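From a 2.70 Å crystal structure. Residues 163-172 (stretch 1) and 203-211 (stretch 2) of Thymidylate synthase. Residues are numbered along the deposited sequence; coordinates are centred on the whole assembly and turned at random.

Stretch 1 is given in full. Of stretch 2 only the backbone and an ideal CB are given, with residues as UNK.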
# COMPACT_ATOMS: atom_id res chain seq x y z
N ASN A 163 4.15 -4.71 11.93
CA ASN A 163 5.58 -4.94 12.16
C ASN A 163 5.70 -5.14 13.65
O ASN A 163 5.00 -4.46 14.41
CB ASN A 163 6.41 -3.72 11.81
CG ASN A 163 7.70 -4.01 11.08
OD1 ASN A 163 7.71 -4.31 9.89
ND2 ASN A 163 8.85 -3.87 11.71
N VAL A 164 6.51 -6.07 14.13
CA VAL A 164 6.71 -6.28 15.57
C VAL A 164 8.12 -5.77 15.96
O VAL A 164 9.11 -6.27 15.40
CB VAL A 164 6.53 -7.79 15.84
CG1 VAL A 164 6.62 -8.03 17.34
CG2 VAL A 164 5.19 -8.29 15.30
N ARG A 165 8.22 -4.70 16.81
CA ARG A 165 9.49 -4.11 17.27
C ARG A 165 10.25 -5.02 18.23
O ARG A 165 10.75 -6.07 17.82
CB ARG A 165 9.22 -2.76 17.94
CG ARG A 165 9.15 -1.74 16.83
CD ARG A 165 9.53 -0.30 17.18
NE ARG A 165 8.80 0.23 18.32
CZ ARG A 165 8.80 1.53 18.65
NH1 ARG A 165 9.49 2.41 17.93
NH2 ARG A 165 8.11 1.98 19.71
N ASN A 166 10.52 -4.70 19.49
CA ASN A 166 10.92 -5.76 20.39
C ASN A 166 9.99 -5.27 21.45
O ASN A 166 10.32 -4.39 22.26
CB ASN A 166 12.38 -5.71 20.91
CG ASN A 166 13.11 -7.04 21.16
OD1 ASN A 166 14.33 -7.05 21.29
ND2 ASN A 166 12.53 -8.24 21.20
N GLY A 167 8.74 -5.73 21.26
CA GLY A 167 7.72 -5.42 22.23
C GLY A 167 6.71 -4.38 21.80
O GLY A 167 5.84 -3.98 22.58
N TYR A 168 6.80 -3.91 20.57
CA TYR A 168 5.77 -3.02 20.08
C TYR A 168 5.18 -3.61 18.79
O TYR A 168 5.76 -4.49 18.12
CB TYR A 168 6.36 -1.64 19.85
CG TYR A 168 6.96 -0.97 21.08
CD1 TYR A 168 8.29 -1.20 21.37
CD2 TYR A 168 6.26 -0.05 21.84
CE1 TYR A 168 8.94 -0.52 22.39
CE2 TYR A 168 6.90 0.63 22.86
CZ TYR A 168 8.24 0.40 23.14
OH TYR A 168 8.94 1.14 24.10
N LEU A 169 3.96 -3.19 18.53
CA LEU A 169 3.23 -3.63 17.36
C LEU A 169 3.10 -2.38 16.54
O LEU A 169 2.85 -1.31 17.09
CB LEU A 169 1.86 -4.10 17.73
CG LEU A 169 0.94 -4.53 16.64
CD1 LEU A 169 1.51 -5.75 15.92
CD2 LEU A 169 -0.40 -4.81 17.27
N ASP A 170 3.26 -2.45 15.24
CA ASP A 170 3.15 -1.24 14.46
C ASP A 170 2.14 -1.52 13.36
O ASP A 170 2.11 -2.68 12.93
CB ASP A 170 4.52 -0.89 13.88
CG ASP A 170 5.70 -0.78 14.85
OD1 ASP A 170 5.55 -0.31 15.98
OD2 ASP A 170 6.80 -1.16 14.45
N LEU A 171 1.31 -0.57 12.91
CA LEU A 171 0.41 -0.85 11.81
C LEU A 171 0.60 0.22 10.77
O LEU A 171 0.84 1.38 11.13
CB LEU A 171 -1.07 -0.84 12.22
CG LEU A 171 -2.11 -1.24 11.13
CD1 LEU A 171 -3.29 -1.83 11.84
CD2 LEU A 171 -2.56 -0.07 10.28
N GLN A 172 0.43 -0.06 9.49
CA GLN A 172 0.50 0.96 8.44
C GLN A 172 -0.58 0.75 7.37
O GLN A 172 -0.62 -0.28 6.72
CB GLN A 172 1.90 0.93 7.81
CG GLN A 172 1.92 1.73 6.54
CD GLN A 172 3.28 1.81 5.95
OE1 GLN A 172 3.72 2.92 5.73
NE2 GLN A 172 4.04 0.75 5.72
N UNK A 203 -0.52 -9.24 23.34
CA UNK A 203 0.12 -8.72 24.52
C UNK A 203 1.47 -8.07 24.18
O UNK A 203 2.61 -8.34 24.62
CB UNK A 203 0.30 -9.84 25.55
N UNK A 204 1.29 -7.09 23.33
CA UNK A 204 2.40 -6.31 22.91
C UNK A 204 1.98 -4.90 23.29
O UNK A 204 0.81 -4.59 23.57
CB UNK A 204 2.73 -6.48 21.42
N UNK A 205 2.99 -4.05 23.33
CA UNK A 205 2.82 -2.64 23.66
C UNK A 205 2.48 -2.06 22.31
O UNK A 205 3.22 -2.25 21.34
CB UNK A 205 4.05 -2.00 24.31
N UNK A 206 1.34 -1.41 22.17
CA UNK A 206 1.05 -0.65 20.96
C UNK A 206 2.22 0.30 20.65
O UNK A 206 2.78 0.97 21.53
CB UNK A 206 -0.26 0.13 21.12
N UNK A 207 2.66 0.30 19.40
CA UNK A 207 3.82 1.05 18.99
C UNK A 207 3.51 2.19 18.10
O UNK A 207 2.84 3.11 18.52
CB UNK A 207 4.82 0.13 18.29
N UNK A 208 3.95 2.18 16.87
CA UNK A 208 3.80 3.36 16.06
C UNK A 208 2.71 3.16 15.04
O UNK A 208 2.46 1.99 14.68
CB UNK A 208 5.12 3.72 15.37
N UNK A 209 2.12 4.25 14.54
CA UNK A 209 1.04 4.19 13.56
C UNK A 209 1.51 4.94 12.35
O UNK A 209 1.79 6.12 12.52
CB UNK A 209 -0.27 4.77 14.10
N UNK A 210 1.61 4.37 11.14
CA UNK A 210 2.12 5.05 9.94
C UNK A 210 1.04 5.04 8.90
O UNK A 210 0.32 4.06 8.82
CB UNK A 210 3.39 4.39 9.40
N UNK A 211 0.91 6.02 8.04
CA UNK A 211 -0.20 6.08 7.09
C UNK A 211 0.35 6.42 5.73
O UNK A 211 1.02 7.46 5.66
CB UNK A 211 -1.26 7.10 7.52

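Position 203 has positive phi (51°, psi 59°), and its CB has nothing of stretch 1 within reach. Asparagine, aspartate and glycine tolerate such angles best; the residue is Asn203, which follows a helix and makes no contact here.

At position 204 the CB points toward stretch 1, 4.5 Å from Leu169 CB, with Val164 a little farther along. A branched or long apolar side chain would suit. Leu204 fills the place: its CD1 lies 3.7 Å from Val164 CG1 and 4.4 Å from Leu169 CB.

Position 205 begins a parallel strand pairing. Its N donates to Gly167 O (2.9 Å) and its O accepts from Leu169 N (3.1 Å). The side chain is on the same face as Tyr168, and the ideal CB of position 205 lies 3.8 Å from Tyr168 CD2, so beta-branched or other apolar residues fit well. Ile205 sets CG2 3.7 Å from Tyr168 CD2, while the end of its side chain leads away.

At position 206 the CB turns to the Leu169 face, 5.3 Å from Leu169 O, and little is asked of the side chain. The phi of -52° admits proline, and the backbone N is not used by stretch 1. Pro206 costs no hydrogen bond across the pair, and its O approaches the edge of the Tyr168 ring, 3.6 Å from CD2.

Position 207 is decisive. Its phi/psi of -112/-115 is unusual for a residue with a side chain, and a CB would lie 2.5 Å from Asp170 OD1 and 2.8 Å from Tyr168 CB, both clashes. Only glycine fits. Gly207 brings its N to 2.8 Å from Leu169 O, a hydrogen bond, where the register shifts in a beta bulge.

At position 208 the backbone N donates to Asp170 OD1 (3.1 Å). The CB points sideways, with the Arg165 guanidinium within reach, so an acidic or polar side chain would suit, although Asp170 makes a second acid less obvious. Asp208 places OD1 3.4 Å from Arg165 NH2, over one face of the guanidinium: a salt bridge of charges alone. The same OD1 is 4.4 Å from Asp170 OD1, a proximity of like charges beside the arginine.

Position 209 shares a face with Leu171, so several apolar residues would do. Leu209 reaches back, its CD1 4.3 Å from Leu171 CB.

At position 210, N donates to Leu171 O (3.1 Å). The ideal CB of position 210 lies 4.0 Å from Gln172 OE1. Apolar or polar residues could pack here; Ile210 sets CG2 3.6 Å from Gln172 OE1.

Position 211 points away, leaving its choice open; it is Phe211.

Stretch 2, residues 203-211: NLIPGDLIF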
# COMPACT_ATOMS: atom_id res chain seq x y z
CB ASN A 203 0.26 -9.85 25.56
CG ASN A 203 0.56 -9.33 26.97
OD1 ASN A 203 1.40 -9.91 27.66
ND2 ASN A 203 -0.06 -8.28 27.52
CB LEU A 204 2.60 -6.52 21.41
CG LEU A 204 2.83 -7.92 20.77
CD1 LEU A 204 3.60 -7.79 19.48
CD2 LEU A 204 3.75 -8.76 21.59
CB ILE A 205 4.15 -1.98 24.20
CG1 ILE A 205 4.76 -2.74 25.41
CG2 ILE A 205 3.82 -0.54 24.52
CD1 ILE A 205 3.89 -3.06 26.66
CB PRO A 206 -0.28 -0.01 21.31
CG PRO A 206 -0.37 -0.04 22.82
CD PRO A 206 0.26 -1.37 23.15
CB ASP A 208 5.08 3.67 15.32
CG ASP A 208 6.30 4.03 16.16
OD1 ASP A 208 6.35 3.77 17.37
OD2 ASP A 208 7.23 4.58 15.56
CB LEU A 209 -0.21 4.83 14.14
CG LEU A 209 -1.49 4.71 13.37
CD1 LEU A 209 -1.98 3.27 13.29
CD2 LEU A 209 -2.52 5.59 14.06
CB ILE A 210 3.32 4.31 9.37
CG1 ILE A 210 4.31 3.92 10.44
CG2 ILE A 210 4.05 5.24 8.44
CD1 ILE A 210 5.31 2.95 9.79
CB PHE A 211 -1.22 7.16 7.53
CG PHE A 211 -1.98 7.88 6.42
CD1 PHE A 211 -2.99 7.26 5.73
CD2 PHE A 211 -1.64 9.17 6.10
CE1 PHE A 211 -3.66 7.93 4.72
CE2 PHE A 211 -2.30 9.84 5.10
CZ PHE A 211 -3.32 9.22 4.40
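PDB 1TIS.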